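Local coordinates for mandelate racemase/muconate lactonizing enzyme-like protein (Roseovarius sp. TM1035, PDB 3RCY) that probably acts as a magnesium-dependent enzyme of the mandelate racemase/muconate lactonizing branch of the enolase superfamily, its natural substrate not established, at residues A[56-60]-A[61-65]; A[111-114]-A[115-118]; A[179-183]-A[184-188]. One frame throughout, in Å; residues are numbered along the deposited sequence.

Contact 1: A[56-60]-A[61-65]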
loop_
_atom_site.group_PDB
_atom_site.type_symbol
_atom_site.label_atom_id
_atom_site.label_comp_id
_atom_site.label_asym_id
_atom_site.label_seq_id
_atom_site.Cartn_x
_atom_site.Cartn_y
_atom_site.Cartn_z
ATOM N N GLU A 56 4.009 -45.204 -5.973
ATOM C CA GLU A 56 4.826 -46.257 -5.366
ATOM C C GLU A 56 6.079 -45.689 -4.687
ATOM O O GLU A 56 6.424 -46.099 -3.579
ATOM C CB GLU A 56 5.197 -47.337 -6.407
ATOM C CG GLU A 56 4.034 -48.264 -6.778
ATOM C CD GLU A 56 4.336 -49.184 -7.963
ATOM O OE1 GLU A 56 5.451 -49.095 -8.530
ATOM O OE2 GLU A 56 3.457 -50.000 -8.331
ATOM N N ASP A 57 6.735 -44.731 -5.345
ATOM C CA ASP A 57 7.914 -44.066 -4.782
ATOM C C ASP A 57 7.576 -43.327 -3.486
ATOM O O ASP A 57 8.197 -43.568 -2.450
ATOM C CB ASP A 57 8.525 -43.092 -5.795
ATOM C CG ASP A 57 9.825 -42.475 -5.306
ATOM O OD1 ASP A 57 9.793 -41.683 -4.342
ATOM O OD2 ASP A 57 10.887 -42.772 -5.893
ATOM N N VAL A 58 6.597 -42.427 -3.563
ATOM C CA VAL A 58 6.148 -41.648 -2.405
ATOM C C VAL A 58 5.805 -42.553 -1.213
ATOM O O VAL A 58 6.260 -42.320 -0.082
ATOM C CB VAL A 58 4.926 -40.757 -2.781
ATOM C CG1 VAL A 58 4.288 -40.141 -1.528
ATOM C CG2 VAL A 58 5.361 -39.649 -3.769
ATOM N N PHE A 59 4.989 -43.577 -1.465
ATOM C CA PHE A 59 4.626 -44.512 -0.409
ATOM C C PHE A 59 5.839 -45.239 0.178
ATOM O O PHE A 59 6.020 -45.244 1.391
ATOM C CB PHE A 59 3.578 -45.527 -0.875
ATOM C CG PHE A 59 3.232 -46.553 0.174
ATOM C CD1 PHE A 59 2.434 -46.212 1.263
ATOM C CD2 PHE A 59 3.721 -47.858 0.082
ATOM C CE1 PHE A 59 2.113 -47.155 2.246
ATOM C CE2 PHE A 59 3.407 -48.811 1.061
ATOM C CZ PHE A 59 2.595 -48.448 2.145
ATOM N N ALA A 60 6.669 -45.837 -0.678
ATOM C CA ALA A 60 7.801 -46.636 -0.188
ATOM C C ALA A 60 8.805 -45.770 0.569
ATOM O O ALA A 60 9.347 -46.187 1.587
ATOM C CB ALA A 60 8.494 -47.395 -1.339
ATOM N N ARG A 61 9.029 -44.557 0.070
ATOM C CA ARG A 61 10.062 -43.670 0.600
ATOM C C ARG A 61 9.649 -42.990 1.911
ATOM O O ARG A 61 10.465 -42.852 2.830
ATOM C CB ARG A 61 10.442 -42.618 -0.457
ATOM C CG ARG A 61 11.763 -41.891 -0.195
ATOM C CD ARG A 61 12.149 -40.973 -1.363
ATOM N NE ARG A 61 12.262 -41.697 -2.636
ATOM C CZ ARG A 61 13.317 -42.415 -3.017
ATOM N NH1 ARG A 61 14.389 -42.525 -2.239
ATOM N NH2 ARG A 61 13.296 -43.029 -4.193
ATOM N N HIS A 62 8.388 -42.571 2.003
ATOM C CA HIS A 62 7.968 -41.679 3.099
ATOM C C HIS A 62 6.900 -42.238 4.027
ATOM O O HIS A 62 6.679 -41.692 5.102
ATOM C CB HIS A 62 7.497 -40.324 2.543
ATOM C CG HIS A 62 8.514 -39.645 1.676
ATOM N ND1 HIS A 62 9.756 -39.275 2.139
ATOM C CD2 HIS A 62 8.476 -39.284 0.370
ATOM C CE1 HIS A 62 10.441 -38.713 1.159
ATOM N NE2 HIS A 62 9.687 -38.707 0.074
ATOM N N MET A 63 6.224 -43.307 3.617
ATOM C CA MET A 63 5.041 -43.756 4.365
ATOM C C MET A 63 5.076 -45.211 4.841
ATOM O O MET A 63 4.582 -45.519 5.928
ATOM C CB MET A 63 3.764 -43.483 3.561
ATOM C CG MET A 63 3.627 -42.020 3.128
ATOM S SD MET A 63 2.189 -41.708 2.099
ATOM C CE MET A 63 0.879 -41.796 3.324
ATOM N N GLU A 64 5.643 -46.098 4.028
ATOM C CA GLU A 64 5.715 -47.516 4.379
ATOM C C GLU A 64 6.450 -47.695 5.706
ATOM O O GLU A 64 7.539 -47.144 5.904
ATOM C CB GLU A 64 6.394 -48.322 3.266
ATOM C CG GLU A 64 6.301 -49.840 3.433
ATOM C CD GLU A 64 7.043 -50.603 2.336
ATOM O OE1 GLU A 64 7.468 -49.976 1.330
ATOM O OE2 GLU A 64 7.208 -51.835 2.480
ATOM N N GLY A 65 5.832 -48.443 6.616
ATOM C CA GLY A 65 6.402 -48.687 7.944
ATOM C C GLY A 65 6.056 -47.616 8.975
ATOM O O GLY A 65 6.421 -47.746 10.146
HETATM O O HOH W 1 9.117 -39.392 -2.915
HETATM O O HOH W 2 9.149 -45.601 4.212
HETATM O O HOH W 3 9.995 -48.870 1.775
#
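Phe59 lies with one ring face under the CB of Glu64, a CH-pi contact with CB 4.2 Å from the ring centroid, while its CD1 meets Met63 CB at 3.8 Å. The ring gets there because its CG stands anti to the backbone N (chi1 177°), on the carbonyl side facing the next turn. Its own carbonyl is shared: Phe59 O accepts both Met63 N at 3.0 Å and Glu64 N at 2.8 Å, from opposite faces of its plane, as the last turn widens to pi type. Arg61, one turn on from Asp57, grips its carboxylate side-on. NE reaches Asp57 OD1 at 3.0 Å and NH2 reaches Asp57 OD2 at 3.0 Å, both nearly straight and in the guanidinium plane, although the two flat groups are turned 33° apart. This i to i+4 salt bridge is itself held from the second subunit, where Gly47 N also binds Asp57 OD2 and Thr383 O takes Arg61 NH1. A water donates to Asp57 OD1 and accepts a weak bond from His62 NE2, which is also hydrogen-bonded to Ser81 OG. Another water links Ala60 O to Glu64 OE1. The contact lies in the last turns of helix 48-63: Phe59 packs on strand 4-12, Met63 on helices 89-110 and 71-80, and the Asp57-Arg61 pair faces the second subunit.

Contact 2: A[111-114]-A[115-118]; sequences GRPV and WALL
Trp115 folds back over the proline two residues before it, its CG held between the backbone N and the carbonyl carbon (chi1 59°). Pro113 CB sits over the face of the five-membered ring, 3.8 Å from its centroid, a CH-pi contact, and Pro113 CG comes to 3.5 Å from Trp115 CE2. The indole NE1 bonds Pro361 O and the ring meets that of His324, whose ND1 takes the Trp115 backbone N-H. With alanine in place of Trp115, Pro113 would probably lose its aromatic cover and Pro361 O its indole donor. Arg112 bends at chi2 and chi3 to lay its guanidinium beside Ala116, NH2 lying 3.6 Å from Ala116 CB, with the guanidinium and indole planes nearly perpendicular; its NE forms a salt bridge with Glu69 of the third subunit. Val114 CG1 meets Leu118 CD1 at 3.8 Å. The backbone closes through Leu117 N to Val114 O at 2.8 Å and a weak bond from Ala116 N to Pro113 O. Gly111, with positive phi, is the C-prime residue of the Schellman motif ending helix 89-110, and the chain then makes a short helix-like turn on the way to strand 126-131 of the barrel domain.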
loop_
_atom_site.group_PDB
_atom_site.type_symbol
_atom_site.label_atom_id
_atom_site.label_comp_id
_atom_site.label_asym_id
_atom_site.label_seq_id
_atom_site.Cartn_x
_atom_site.Cartn_y
_atom_site.Cartn_z
ATOM N N GLY A 111 -12.741 -46.886 15.433
ATOM C CA GLY A 111 -14.171 -47.233 15.450
ATOM C C GLY A 111 -15.083 -46.016 15.291
ATOM O O GLY A 111 -16.199 -46.003 15.816
ATOM N N ARG A 112 -14.606 -44.994 14.576
ATOM C CA ARG A 112 -15.355 -43.739 14.378
ATOM C C ARG A 112 -15.308 -43.279 12.921
ATOM O O ARG A 112 -14.346 -43.583 12.204
ATOM C CB ARG A 112 -14.801 -42.615 15.280
ATOM C CG ARG A 112 -14.863 -42.895 16.803
ATOM C CD ARG A 112 -16.304 -42.936 17.378
ATOM N NE ARG A 112 -17.018 -41.658 17.233
ATOM C CZ ARG A 112 -18.245 -41.526 16.727
ATOM N NH1 ARG A 112 -18.938 -42.593 16.323
ATOM N NH2 ARG A 112 -18.795 -40.324 16.639
ATOM N N PRO A 113 -16.330 -42.524 12.478
ATOM C CA PRO A 113 -16.223 -41.892 11.163
ATOM C C PRO A 113 -15.088 -40.878 11.148
ATOM O O PRO A 113 -14.726 -40.338 12.200
ATOM C CB PRO A 113 -17.568 -41.183 10.986
ATOM C CG PRO A 113 -18.208 -41.176 12.320
ATOM C CD PRO A 113 -17.628 -42.270 13.130
ATOM N N VAL A 114 -14.522 -40.632 9.972
ATOM C CA VAL A 114 -13.428 -39.668 9.838
ATOM C C VAL A 114 -13.787 -38.284 10.418
ATOM O O VAL A 114 -12.991 -37.704 11.161
ATOM C CB VAL A 114 -12.931 -39.586 8.368
ATOM C CG1 VAL A 114 -11.967 -38.407 8.156
ATOM C CG2 VAL A 114 -12.256 -40.900 7.967
ATOM N N TRP A 115 -14.977 -37.768 10.106
ATOM C CA TRP A 115 -15.384 -36.438 10.613
ATOM C C TRP A 115 -15.300 -36.322 12.139
ATOM O O TRP A 115 -15.002 -35.242 12.667
ATOM C CB TRP A 115 -16.780 -36.004 10.105
ATOM C CG TRP A 115 -17.920 -36.923 10.459
ATOM C CD1 TRP A 115 -18.537 -37.814 9.627
ATOM C CD2 TRP A 115 -18.600 -37.023 11.724
ATOM N NE1 TRP A 115 -19.543 -38.469 10.294
ATOM C CE2 TRP A 115 -19.604 -38.006 11.581
ATOM C CE3 TRP A 115 -18.456 -36.382 12.962
ATOM C CZ2 TRP A 115 -20.452 -38.377 12.634
ATOM C CZ3 TRP A 115 -19.293 -36.751 14.009
ATOM C CH2 TRP A 115 -20.284 -37.740 13.833
ATOM N N ALA A 116 -15.563 -37.428 12.844
ATOM C CA ALA A 116 -15.509 -37.435 14.306
ATOM C C ALA A 116 -14.083 -37.201 14.818
ATOM O O ALA A 116 -13.901 -36.741 15.947
ATOM C CB ALA A 116 -16.097 -38.740 14.886
ATOM N N LEU A 117 -13.089 -37.499 13.974
ATOM C CA LEU A 117 -11.676 -37.291 14.312
ATOM C C LEU A 117 -11.176 -35.889 13.942
ATOM O O LEU A 117 -10.053 -35.513 14.282
ATOM C CB LEU A 117 -10.784 -38.357 13.634
ATOM C CG LEU A 117 -11.182 -39.836 13.782
ATOM C CD1 LEU A 117 -10.215 -40.754 13.027
ATOM C CD2 LEU A 117 -11.310 -40.274 15.261
ATOM N N LEU A 118 -12.010 -35.128 13.248
ATOM C CA LEU A 118 -11.606 -33.833 12.696
ATOM C C LEU A 118 -12.235 -32.645 13.426
ATOM O O LEU A 118 -12.477 -31.601 12.819
ATOM C CB LEU A 118 -11.952 -33.768 11.196
ATOM C CG LEU A 118 -11.361 -34.818 10.253
ATOM C CD1 LEU A 118 -11.973 -34.667 8.854
ATOM C CD2 LEU A 118 -9.821 -34.726 10.194
#

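Contact 3: A[179-183]-A[184-188]; sequences HMPAM and TDISL. With GOL (glycerol), chain J.
The N terminus of helix 183-200 is capped, with Ala182 in the N-cap position and Asp185 three residues on turning its carboxylate back. Asp185 OD2 accepts the Ala182 N-H at 2.9 Å, on its anti side and 34° out of the carboxylate plane. With CG anti to the carbonyl carbon (chi1 -63°), OD2 comes within bonding distance of Ala182 N. Since alanine has no side-chain acceptor, only one of the two capping-box bonds is made, from the N-cap N-H to the Asp185 carboxylate. Ala182 O starts the helical bonding, taking Ile186 N at 3.2 Å, and Met183 O follows with Ser187 N at 2.9 Å. Pro181 CG packs obliquely on Ile186 CD1 at 3.9 Å. A glycerol, probably from the crystallisation liquor, meets two amides of the first turn: Met183 N gives to its O3 at 2.8 Å and Thr184 N to its O1 at 3.0 Å. It also bonds Tyr396 O and Asp205 OD2 of the fourth subunit. A water donates to Asp185 OD2 and meets His179 NE2 in the plane of the imidazole. With a backbone N-H, a water and the positive end of the helix dipole close by, Asp185 is likely to stay ionised.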
loop_
_atom_site.group_PDB
_atom_site.type_symbol
_atom_site.label_atom_id
_atom_site.label_comp_id
_atom_site.label_asym_id
_atom_site.label_seq_id
_atom_site.Cartn_x
_atom_site.Cartn_y
_atom_site.Cartn_z
ATOM N N HIS A 179 -7.187 -16.158 -22.863
ATOM C CA HIS A 179 -7.566 -15.485 -24.103
ATOM C C HIS A 179 -8.752 -14.561 -23.869
ATOM O O HIS A 179 -9.382 -14.606 -22.812
ATOM C CB HIS A 179 -7.843 -16.485 -25.253
ATOM C CG HIS A 179 -8.991 -17.415 -24.995
ATOM N ND1 HIS A 179 -8.816 -18.730 -24.624
ATOM C CD2 HIS A 179 -10.331 -17.221 -25.066
ATOM C CE1 HIS A 179 -9.996 -19.307 -24.473
ATOM N NE2 HIS A 179 -10.932 -18.410 -24.729
ATOM N N MET A 180 -9.047 -13.715 -24.848
ATOM C CA MET A 180 -10.218 -12.847 -24.778
ATOM C C MET A 180 -11.425 -13.635 -25.289
ATOM O O MET A 180 -11.335 -14.275 -26.333
ATOM C CB MET A 180 -9.980 -11.587 -25.625
ATOM C CG MET A 180 -11.114 -10.566 -25.617
ATOM S SD MET A 180 -11.245 -9.632 -24.081
ATOM C CE MET A 180 -9.866 -8.473 -24.226
ATOM N N PRO A 181 -12.556 -13.611 -24.553
ATOM C CA PRO A 181 -13.750 -14.287 -25.077
ATOM C C PRO A 181 -14.206 -13.676 -26.403
ATOM O O PRO A 181 -14.029 -12.472 -26.634
ATOM C CB PRO A 181 -14.813 -14.021 -23.998
ATOM C CG PRO A 181 -14.336 -12.751 -23.307
ATOM C CD PRO A 181 -12.833 -12.911 -23.284
ATOM N N ALA A 182 -14.780 -14.509 -27.267
ATOM C CA ALA A 182 -15.477 -14.026 -28.450
ATOM C C ALA A 182 -16.773 -13.357 -27.982
ATOM O O ALA A 182 -17.248 -13.656 -26.889
ATOM C CB ALA A 182 -15.777 -15.187 -29.364
ATOM N N MET A 183 -17.332 -12.451 -28.793
ATOM C CA MET A 183 -18.636 -11.849 -28.493
ATOM C C MET A 183 -19.719 -12.916 -28.338
ATOM O O MET A 183 -20.617 -12.780 -27.509
ATOM C CB MET A 183 -19.052 -10.835 -29.568
ATOM C CG MET A 183 -18.473 -9.426 -29.388
ATOM S SD MET A 183 -18.839 -8.636 -27.793
ATOM C CE MET A 183 -20.633 -8.577 -27.828
ATOM N N THR A 184 -19.616 -13.982 -29.127
ATOM C CA THR A 184 -20.536 -15.118 -29.020
ATOM C C THR A 184 -20.419 -15.871 -27.687
ATOM O O THR A 184 -21.418 -16.374 -27.189
ATOM C CB THR A 184 -20.365 -16.112 -30.187
ATOM O OG1 THR A 184 -18.984 -16.451 -30.311
ATOM C CG2 THR A 184 -20.863 -15.499 -31.504
ATOM N N ASP A 185 -19.212 -15.947 -27.119
ATOM C CA ASP A 185 -19.011 -16.527 -25.777
ATOM C C ASP A 185 -19.730 -15.704 -24.713
ATOM O O ASP A 185 -20.343 -16.247 -23.784
ATOM C CB ASP A 185 -17.515 -16.610 -25.416
ATOM C CG ASP A 185 -16.735 -17.533 -26.338
ATOM O OD1 ASP A 185 -17.295 -18.559 -26.759
ATOM O OD2 ASP A 185 -15.555 -17.241 -26.628
ATOM N N ILE A 186 -19.625 -14.385 -24.832
ATOM C CA ILE A 186 -20.292 -13.502 -23.896
ATOM C C ILE A 186 -21.807 -13.612 -24.037
ATOM O O ILE A 186 -22.497 -13.823 -23.040
ATOM C CB ILE A 186 -19.787 -12.036 -23.995
ATOM C CG1 ILE A 186 -18.312 -11.964 -23.562
ATOM C CG2 ILE A 186 -20.655 -11.108 -23.120
ATOM C CD1 ILE A 186 -17.616 -10.623 -23.849
ATOM N N SER A 187 -22.326 -13.512 -25.261
ATOM C CA SER A 187 -23.773 -13.570 -25.468
ATOM C C SER A 187 -24.352 -14.924 -25.071
ATOM O O SER A 187 -25.453 -14.997 -24.521
ATOM C CB SER A 187 -24.131 -13.246 -26.914
ATOM O OG SER A 187 -23.652 -11.964 -27.266
ATOM N N LEU A 188 -23.613 -16.002 -25.345
ATOM C CA LEU A 188 -24.084 -17.334 -24.950
ATOM C C LEU A 188 -24.129 -17.464 -23.424
ATOM O O LEU A 188 -25.065 -18.044 -22.876
ATOM C CB LEU A 188 -23.231 -18.456 -25.547
ATOM C CG LEU A 188 -23.826 -19.871 -25.396
ATOM C CD1 LEU A 188 -25.156 -20.013 -26.154
ATOM C CD2 LEU A 188 -22.840 -20.951 -25.843
HETATM C C1 GOL J . -16.784 -13.560 -32.175
HETATM O O1 GOL J . -18.047 -13.405 -31.595
HETATM C C2 GOL J . -16.540 -12.322 -33.001
HETATM O O2 GOL J . -15.875 -12.729 -34.168
HETATM C C3 GOL J . -15.712 -11.283 -32.251
HETATM O O3 GOL J . -15.672 -11.535 -30.864
HETATM O O HOH W 4 -13.789 -18.639 -24.982
#

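From the N terminus, the chain passes through the three contacts in series; each is local to one continuous stretch of chain, and none nests in or crosses another. Contact 1 lies in the last turns of helix 48-63, and contact 2 follows the end of helix 89-110, the helix that the end of helix 48-63 packs on; their centres are about 25 Å apart. Contact 2 also leads out of that helical bundle toward strand 126-131, touching helices 290-302 and 316-327. Contact 3 comes after strand 164-167 and opens helix 183-200, about 47 Å from contact 1 and 46 Å from contact 2, centre to centre, across the chain's middle. Each faces a different neighbouring subunit.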